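PDB 5UZ8: cadherin-23 from Mus musculus, which is a calcium-binding cadherin of hearing and mechanotransduction that probably mediates adhesion through a long chain of extracellular repeats joined by calcium-rigidified linkers. Local coordinates for residues 247-260 with 293-305. Sequence-based numbering, arbitrary orientation.
Sequences ATDQDEGSNSQLTY and LTVVATDGGEPPL. With CA (calcium ion), chain E; CA (calcium ion), chain F.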
ATOM      1  N   ALA A 247     -37.288  14.711  12.965  1.00 21.20           N
ATOM      2  CA  ALA A 247     -35.974  14.615  13.576  1.00 20.07           C
ATOM      3  C   ALA A 247     -34.958  14.134  12.536  1.00 20.26           C
ATOM      4  O   ALA A 247     -35.347  13.602  11.487  1.00 20.98           O
ATOM      5  CB  ALA A 247     -36.017  13.665  14.751  1.00 19.13           C
ATOM      6  N   THR A 248     -33.679  14.369  12.831  1.00 19.55           N
ATOM      7  CA  THR A 248     -32.564  13.906  12.010  1.00 19.74           C
ATOM      8  C   THR A 248     -31.650  13.003  12.822  1.00 17.93           C
ATOM      9  O   THR A 248     -31.596  13.086  14.053  1.00 18.29           O
ATOM     10  CB  THR A 248     -31.720  15.065  11.447  1.00 21.07           C
ATOM     11  OG1 THR A 248     -31.198  15.858  12.523  1.00 21.59           O
ATOM     12  CG2 THR A 248     -32.562  15.938  10.524  1.00 23.18           C
ATOM     13  N   ASP A 249     -30.898  12.172  12.125  1.00 17.00           N
ATOM     14  CA  ASP A 249     -29.976  11.239  12.751  1.00 16.01           C
ATOM     15  C   ASP A 249     -28.867  10.971  11.757  1.00 16.18           C
ATOM     16  O   ASP A 249     -29.131  10.615  10.615  1.00 16.85           O
ATOM     17  CB  ASP A 249     -30.731   9.957  13.138  1.00 15.78           C
ATOM     18  CG  ASP A 249     -29.878   8.947  13.888  1.00 15.16           C
ATOM     19  OD1 ASP A 249     -28.751   8.617  13.441  1.00 15.25           O
ATOM     20  OD2 ASP A 249     -30.362   8.412  14.914  1.00 14.97           O
ATOM     21  N   GLN A 250     -27.627  11.222  12.177  1.00 15.84           N
ATOM     22  CA  GLN A 250     -26.479  11.244  11.273  1.00 16.30           C
ATOM     23  C   GLN A 250     -25.916   9.863  10.899  1.00 16.07           C
ATOM     24  O   GLN A 250     -25.081   9.765  10.022  1.00 16.28           O
ATOM     25  CB  GLN A 250     -25.374  12.093  11.889  1.00 16.81           C
ATOM     26  CG  GLN A 250     -25.774  13.566  12.113  1.00 17.77           C
ATOM     27  CD  GLN A 250     -26.304  14.207  10.871  1.00 19.22           C
ATOM     28  OE1 GLN A 250     -25.568  14.322   9.883  1.00 21.16           O
ATOM     29  NE2 GLN A 250     -27.552  14.707  10.919  1.00 19.98           N
ATOM     30  N   ASP A 251     -26.360   8.824  11.585  1.00 15.63           N
ATOM     31  CA  ASP A 251     -25.909   7.448  11.325  1.00 15.94           C
ATOM     32  C   ASP A 251     -26.432   6.889   9.994  1.00 17.44           C
ATOM     33  O   ASP A 251     -27.049   7.589   9.196  1.00 18.13           O
ATOM     34  CB  ASP A 251     -26.288   6.547  12.509  1.00 15.23           C
ATOM     35  CG  ASP A 251     -25.569   6.933  13.781  1.00 14.77           C
ATOM     36  OD1 ASP A 251     -24.325   7.119  13.725  1.00 14.87           O
ATOM     37  OD2 ASP A 251     -26.242   7.052  14.842  1.00 13.52           O
ATOM     38  N   GLU A 252     -26.097   5.639   9.731  1.00 18.28           N
ATOM     39  CA  GLU A 252     -26.402   4.972   8.484  1.00 20.33           C
ATOM     40  C   GLU A 252     -27.462   3.877   8.676  1.00 19.89           C
ATOM     41  O   GLU A 252     -27.467   3.159   9.674  1.00 18.87           O
ATOM     42  CB  GLU A 252     -25.101   4.336   7.954  1.00 21.84           C
ATOM     43  CG  GLU A 252     -25.208   3.735   6.564  1.00 24.96           C
ATOM     44  CD  GLU A 252     -23.873   3.257   6.002  1.00 26.85           C
ATOM     45  OE1 GLU A 252     -22.851   3.167   6.708  1.00 27.32           O
ATOM     46  OE2 GLU A 252     -23.844   2.941   4.807  1.00 30.97           O
ATOM     47  N   GLY A 253     -28.294   3.697   7.662  1.00 20.98           N
ATOM     48  CA  GLY A 253     -29.205   2.536   7.617  1.00 22.13           C
ATOM     49  C   GLY A 253     -30.162   2.517   8.810  1.00 20.86           C
ATOM     50  O   GLY A 253     -30.683   3.568   9.210  1.00 19.83           O
ATOM     51  N   SER A 254     -30.359   1.335   9.390  1.00 21.34           N
ATOM     52  CA  SER A 254     -31.257   1.199  10.535  0.50 20.92           C
ATOM     53  C   SER A 254     -30.842   2.103  11.711  1.00 19.11           C
ATOM     54  O   SER A 254     -31.701   2.548  12.468  1.00 18.33           O
ATOM     55  CB  SER A 254     -31.379  -0.270  10.978  0.50 22.18           C
ATOM     56  OG  SER A 254     -30.113  -0.802  11.334  0.50 21.75           O
ATOM     57  N   ASN A 255     -29.545   2.432  11.821  1.00 18.21           N
ATOM     58  CA  ASN A 255     -29.048   3.313  12.887  1.00 17.39           C
ATOM     59  C   ASN A 255     -29.569   4.760  12.817  1.00 16.94           C
ATOM     60  O   ASN A 255     -29.450   5.509  13.792  1.00 15.65           O
ATOM     61  CB  ASN A 255     -27.511   3.283  12.976  1.00 17.06           C
ATOM     62  CG  ASN A 255     -26.977   1.934  13.434  1.00 17.77           C
ATOM     63  OD1 ASN A 255     -27.696   1.164  14.088  1.00 18.32           O
ATOM     64  ND2 ASN A 255     -25.719   1.616  13.059  1.00 17.60           N
ATOM     65  N   SER A 256     -30.111   5.136  11.656  1.00 17.91           N
ATOM     66  CA  SER A 256     -30.736   6.440  11.468  1.00 18.32           C
ATOM     67  C   SER A 256     -32.176   6.342  10.958  1.00 19.64           C
ATOM     68  O   SER A 256     -32.771   7.359  10.594  1.00 20.18           O
ATOM     69  CB  SER A 256     -29.885   7.301  10.534  1.00 18.80           C
ATOM     70  OG  SER A 256     -29.701   6.677   9.277  1.00 19.16           O
ATOM     71  N   GLN A 257     -32.768   5.163  11.035  1.00 20.73           N
ATOM     72  CA  GLN A 257     -34.195   5.001  10.733  1.00 23.12           C
ATOM     73  C   GLN A 257     -35.022   5.339  11.972  1.00 21.38           C
ATOM     74  O   GLN A 257     -34.848   4.713  13.000  1.00 20.73           O
ATOM     75  CB  GLN A 257     -34.482   3.565  10.271  1.00 26.76           C
ATOM     76  CG  GLN A 257     -34.233   3.353   8.782  1.00 30.94           C
ATOM     77  CD  GLN A 257     -35.130   4.249   7.956  1.00 33.76           C
ATOM     78  OE1 GLN A 257     -36.358   4.079   7.943  1.00 38.26           O
ATOM     79  NE2 GLN A 257     -34.538   5.295   7.352  1.00 36.18           N
ATOM     80  N   LEU A 258     -35.912   6.317  11.871  1.00 20.38           N
ATOM     81  CA  LEU A 258     -36.531   6.909  13.058  1.00 19.66           C
ATOM     82  C   LEU A 258     -37.989   6.561  13.185  1.00 19.89           C
ATOM     83  O   LEU A 258     -38.723   6.532  12.181  1.00 20.35           O
ATOM     84  CB  LEU A 258     -36.408   8.431  12.999  1.00 19.70           C
ATOM     85  CG  LEU A 258     -34.996   8.984  12.892  1.00 19.93           C
ATOM     86  CD1 LEU A 258     -34.997  10.505  12.759  1.00 20.49           C
ATOM     87  CD2 LEU A 258     -34.168   8.543  14.084  1.00 19.62           C
ATOM     88  N   THR A 259     -38.421   6.321  14.414  1.00 19.09           N
ATOM     89  CA  THR A 259     -39.819   6.136  14.687  1.00 19.77           C
ATOM     90  C   THR A 259     -40.227   7.151  15.755  1.00 18.59           C
ATOM     91  O   THR A 259     -39.483   7.399  16.718  1.00 18.41           O
ATOM     92  CB  THR A 259     -40.148   4.685  15.087  1.00 21.80           C
ATOM     93  OG1 THR A 259     -39.303   4.272  16.137  1.00 22.41           O
ATOM     94  CG2 THR A 259     -39.884   3.744  13.945  1.00 23.03           C
ATOM     95  N   TYR A 260     -41.404   7.744  15.579  1.00 18.21           N
ATOM     96  CA  TYR A 260     -41.920   8.801  16.478  1.00 17.53           C
ATOM     97  C   TYR A 260     -42.950   8.272  17.462  1.00 18.08           C
ATOM     98  O   TYR A 260     -43.749   7.395  17.145  1.00 18.41           O
ATOM     99  CB  TYR A 260     -42.569   9.910  15.663  1.00 17.68           C
ATOM    100  CG  TYR A 260     -41.601  10.552  14.727  1.00 17.73           C
ATOM    101  CD1 TYR A 260     -40.767  11.579  15.155  1.00 17.54           C
ATOM    102  CD2 TYR A 260     -41.469  10.103  13.418  1.00 18.73           C
ATOM    103  CE1 TYR A 260     -39.858  12.162  14.278  1.00 17.98           C
ATOM    104  CE2 TYR A 260     -40.541  10.666  12.550  1.00 19.14           C
ATOM    105  CZ  TYR A 260     -39.737  11.696  12.991  1.00 18.83           C
ATOM    106  OH  TYR A 260     -38.800  12.268  12.131  1.00 20.10           O
ATOM    107  N   LEU A 293     -46.758  18.562  25.055  1.00 21.99           N
ATOM    108  CA  LEU A 293     -46.488  17.166  24.712  1.00 21.88           C
ATOM    109  C   LEU A 293     -44.997  16.972  24.578  1.00 21.60           C
ATOM    110  O   LEU A 293     -44.252  17.944  24.280  1.00 20.50           O
ATOM    111  CB  LEU A 293     -47.134  16.806  23.389  1.00 21.62           C
ATOM    112  CG  LEU A 293     -48.636  17.075  23.284  1.00 23.01           C
ATOM    113  CD1 LEU A 293     -49.188  16.792  21.881  1.00 23.13           C
ATOM    114  CD2 LEU A 293     -49.345  16.253  24.322  1.00 23.68           C
ATOM    115  N   THR A 294     -44.552  15.750  24.834  1.00 20.93           N
ATOM    116  CA  THR A 294     -43.177  15.385  24.573  1.00 20.94           C
ATOM    117  C   THR A 294     -43.160  14.482  23.361  1.00 19.31           C
ATOM    118  O   THR A 294     -43.848  13.448  23.355  1.00 19.45           O
ATOM    119  CB  THR A 294     -42.570  14.649  25.772  1.00 22.35           C
ATOM    120  OG1 THR A 294     -42.523  15.548  26.873  1.00 24.36           O
ATOM    121  CG2 THR A 294     -41.160  14.239  25.450  1.00 22.51           C
ATOM    122  N   VAL A 295     -42.441  14.896  22.323  1.00 18.16           N
ATOM    123  CA  VAL A 295     -42.349  14.127  21.070  1.00 17.24           C
ATOM    124  C   VAL A 295     -40.997  13.434  21.114  1.00 17.14           C
ATOM    125  O   VAL A 295     -39.980  14.079  21.394  1.00 17.47           O
ATOM    126  CB  VAL A 295     -42.436  15.038  19.841  1.00 17.12           C
ATOM    127  CG1 VAL A 295     -42.406  14.241  18.545  1.00 17.28           C
ATOM    128  CG2 VAL A 295     -43.710  15.870  19.887  1.00 17.83           C
ATOM    129  N   VAL A 296     -40.987  12.137  20.853  1.00 16.80           N
ATOM    130  CA  VAL A 296     -39.776  11.334  20.936  1.00 16.58           C
ATOM    131  C   VAL A 296     -39.496  10.766  19.554  1.00 16.39           C
ATOM    132  O   VAL A 296     -40.417  10.279  18.908  1.00 16.56           O
ATOM    133  CB  VAL A 296     -39.977  10.153  21.891  1.00 16.95           C
ATOM    134  CG1 VAL A 296     -38.690   9.355  22.092  1.00 17.51           C
ATOM    135  CG2 VAL A 296     -40.550  10.614  23.212  1.00 17.93           C
ATOM    136  N   ALA A 297     -38.227  10.820  19.120  1.00 15.84           N
ATOM    137  CA  ALA A 297     -37.767  10.141  17.909  1.00 15.58           C
ATOM    138  C   ALA A 297     -36.759   9.104  18.365  1.00 15.54           C
ATOM    139  O   ALA A 297     -35.870   9.437  19.124  1.00 15.57           O
ATOM    140  CB  ALA A 297     -37.105  11.117  16.941  1.00 15.47           C
ATOM    141  N   THR A 298     -36.944   7.854  17.957  1.00 15.70           N
ATOM    142  CA  THR A 298     -36.063   6.760  18.376  1.00 16.11           C
ATOM    143  C   THR A 298     -35.490   6.109  17.118  1.00 16.37           C
ATOM    144  O   THR A 298     -36.239   5.806  16.179  1.00 16.58           O
ATOM    145  CB  THR A 298     -36.867   5.723  19.186  1.00 16.97           C
ATOM    146  OG1 THR A 298     -37.474   6.365  20.315  1.00 17.29           O
ATOM    147  CG2 THR A 298     -36.021   4.587  19.667  1.00 17.65           C
ATOM    148  N   ASP A 299     -34.176   5.860  17.108  1.00 16.04           N
ATOM    149  CA  ASP A 299     -33.566   5.223  15.965  1.00 16.29           C
ATOM    150  C   ASP A 299     -33.695   3.697  16.051  1.00 17.79           C
ATOM    151  O   ASP A 299     -34.272   3.147  17.021  1.00 18.55           O
ATOM    152  CB  ASP A 299     -32.128   5.714  15.721  1.00 15.34           C
ATOM    153  CG  ASP A 299     -31.127   5.283  16.793  1.00 15.05           C
ATOM    154  OD1 ASP A 299     -31.314   4.252  17.480  1.00 15.10           O
ATOM    155  OD2 ASP A 299     -30.101   5.993  16.912  1.00 14.55           O
ATOM    156  N   GLY A 300     -33.202   3.026  15.011  1.00 18.97           N
ATOM    157  CA  GLY A 300     -33.251   1.576  14.919  1.00 20.66           C
ATOM    158  C   GLY A 300     -32.004   0.853  15.349  1.00 21.01           C
ATOM    159  O   GLY A 300     -31.817  -0.329  14.997  1.00 21.59           O
ATOM    160  N   GLY A 301     -31.155   1.523  16.122  1.00 20.33           N
ATOM    161  CA  GLY A 301     -29.951   0.902  16.655  1.00 21.71           C
ATOM    162  C   GLY A 301     -30.270  -0.083  17.753  1.00 24.16           C
ATOM    163  O   GLY A 301     -31.400  -0.161  18.202  1.00 23.00           O
ATOM    164  N   GLU A 302     -29.244  -0.810  18.172  1.00 27.35           N
ATOM    165  CA  GLU A 302     -29.328  -1.811  19.229  1.00 31.76           C
ATOM    166  C   GLU A 302     -28.256  -1.522  20.292  1.00 31.57           C
ATOM    167  O   GLU A 302     -27.084  -1.749  20.039  1.00 31.93           O
ATOM    168  CB  GLU A 302     -29.118  -3.210  18.638  1.00 35.65           C
ATOM    169  CG  GLU A 302     -30.297  -3.633  17.780  1.00 39.48           C
ATOM    170  CD  GLU A 302     -30.168  -5.037  17.212  1.00 44.51           C
ATOM    171  OE1 GLU A 302     -31.180  -5.773  17.245  1.00 50.47           O
ATOM    172  OE2 GLU A 302     -29.066  -5.407  16.751  1.00 46.49           O
ATOM    173  N   PRO A 303     -28.626  -0.985  21.464  1.00 30.53           N
ATOM    174  CA  PRO A 303     -29.986  -0.554  21.781  1.00 28.74           C
ATOM    175  C   PRO A 303     -30.263   0.765  21.097  1.00 24.26           C
ATOM    176  O   PRO A 303     -29.330   1.445  20.693  1.00 21.30           O
ATOM    177  CB  PRO A 303     -29.966  -0.386  23.308  1.00 30.42           C
ATOM    178  CG  PRO A 303     -28.877  -1.307  23.758  1.00 32.40           C
ATOM    179  CD  PRO A 303     -27.823  -1.184  22.688  1.00 31.53           C
ATOM    180  N   PRO A 304     -31.539   1.098  20.929  1.00 22.91           N
ATOM    181  CA  PRO A 304     -31.797   2.345  20.230  1.00 20.98           C
ATOM    182  C   PRO A 304     -31.448   3.596  21.040  1.00 19.56           C
ATOM    183  O   PRO A 304     -31.441   3.556  22.276  1.00 20.27           O
ATOM    184  CB  PRO A 304     -33.293   2.309  20.003  1.00 21.78           C
ATOM    185  CG  PRO A 304     -33.830   1.405  21.012  1.00 23.87           C
ATOM    186  CD  PRO A 304     -32.781   0.375  21.245  1.00 24.53           C
ATOM    187  N   LEU A 305     -31.201   4.684  20.320  1.00 17.35           N
ATOM    188  CA  LEU A 305     -31.005   6.021  20.890  1.00 16.57           C
ATOM    189  C   LEU A 305     -32.244   6.862  20.609  1.00 15.60           C
ATOM    190  O   LEU A 305     -32.884   6.709  19.566  1.00 15.05           O
ATOM    191  CB  LEU A 305     -29.794   6.733  20.290  1.00 16.03           C
ATOM    192  CG  LEU A 305     -28.474   5.971  20.401  1.00 16.36           C
ATOM    193  CD1 LEU A 305     -27.327   6.675  19.677  1.00 16.06           C
ATOM    194  CD2 LEU A 305     -28.183   5.719  21.878  1.00 17.90           C
TER
HETATM  195 CA    CA E2604     -28.533   6.902  15.421  1.00 13.56          CA
HETATM  196 CA    CA F2605     -22.205   6.394  13.272  1.00 14.15          CA
HETATM  197  O   HOH W   1     -29.720  -1.811  14.172  1.00 44.20           O
HETATM  198  O   HOH W   2     -26.842  -0.665  16.223  1.00 27.42           O
HETATM  199  O   HOH W   3     -40.073   7.085  19.537  1.00 20.19           O
HETATM  200  O   HOH W   4     -37.072   2.880  15.779  1.00 43.87           O
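Asp249 and Asp299 bring two carboxylates together at a calcium ion, OD2 of Asp249 lying 3.1 Å from OD2 of Asp299, a like-charge approach that the shared metal probably makes tolerable. Their planes are turned 54° apart. Asp249 grips the ion with both oxygens, CG lying anti to the backbone N (chi1 -176°), which turns the carboxylate onto the metal, whereas Asp299 offers OD2 alone. Backbone O of Asn255 binds the same calcium at 2.3 Å, and Asp251 spans two ions, OD2 on this one and OD1 on a second. Asn217 and Cys219 complete the first site, so the loop parts of 247-260 and 293-305 belong to the calcium-binding linker between consecutive cadherin repeats. The other oxygen of Asp299, OD1, accepts from Gly301 N in an Asx turn and from Leu305 N, the two donors arriving from opposite faces of the carboxylate; together with the metal they fix its rotation. Gly300 N adds a weak bond to Ser254 O. Beyond the metal site, strand 259-263, an outer strand of one sheet of the cadherin repeat's Greek-key beta sandwich, pairs antiparallel with strand 290-298. Thr259 and Thr298 form the hydrogen-bonded pair, each N meeting the other's O at 2.9 Å, and a water joins Thr259 O to Thr298 OG1. Tyr260 and Ala297 make the next, non-hydrogen-bonded pair; the tyrosine brings CE1 within 4.0 Å of Ala297 CB, which also touches Ala247 CB at 3.5 Å. Tyr260 OH accepts in the ring plane from Ala247 N, a nearly straight bond (175°). A leucine in place of Tyr260 would probably leave the Ala247 N-H without this acceptor and weaken the packing against Ala297. Phe223 adds a further contact to Ala297, and Val272 to the tyrosine.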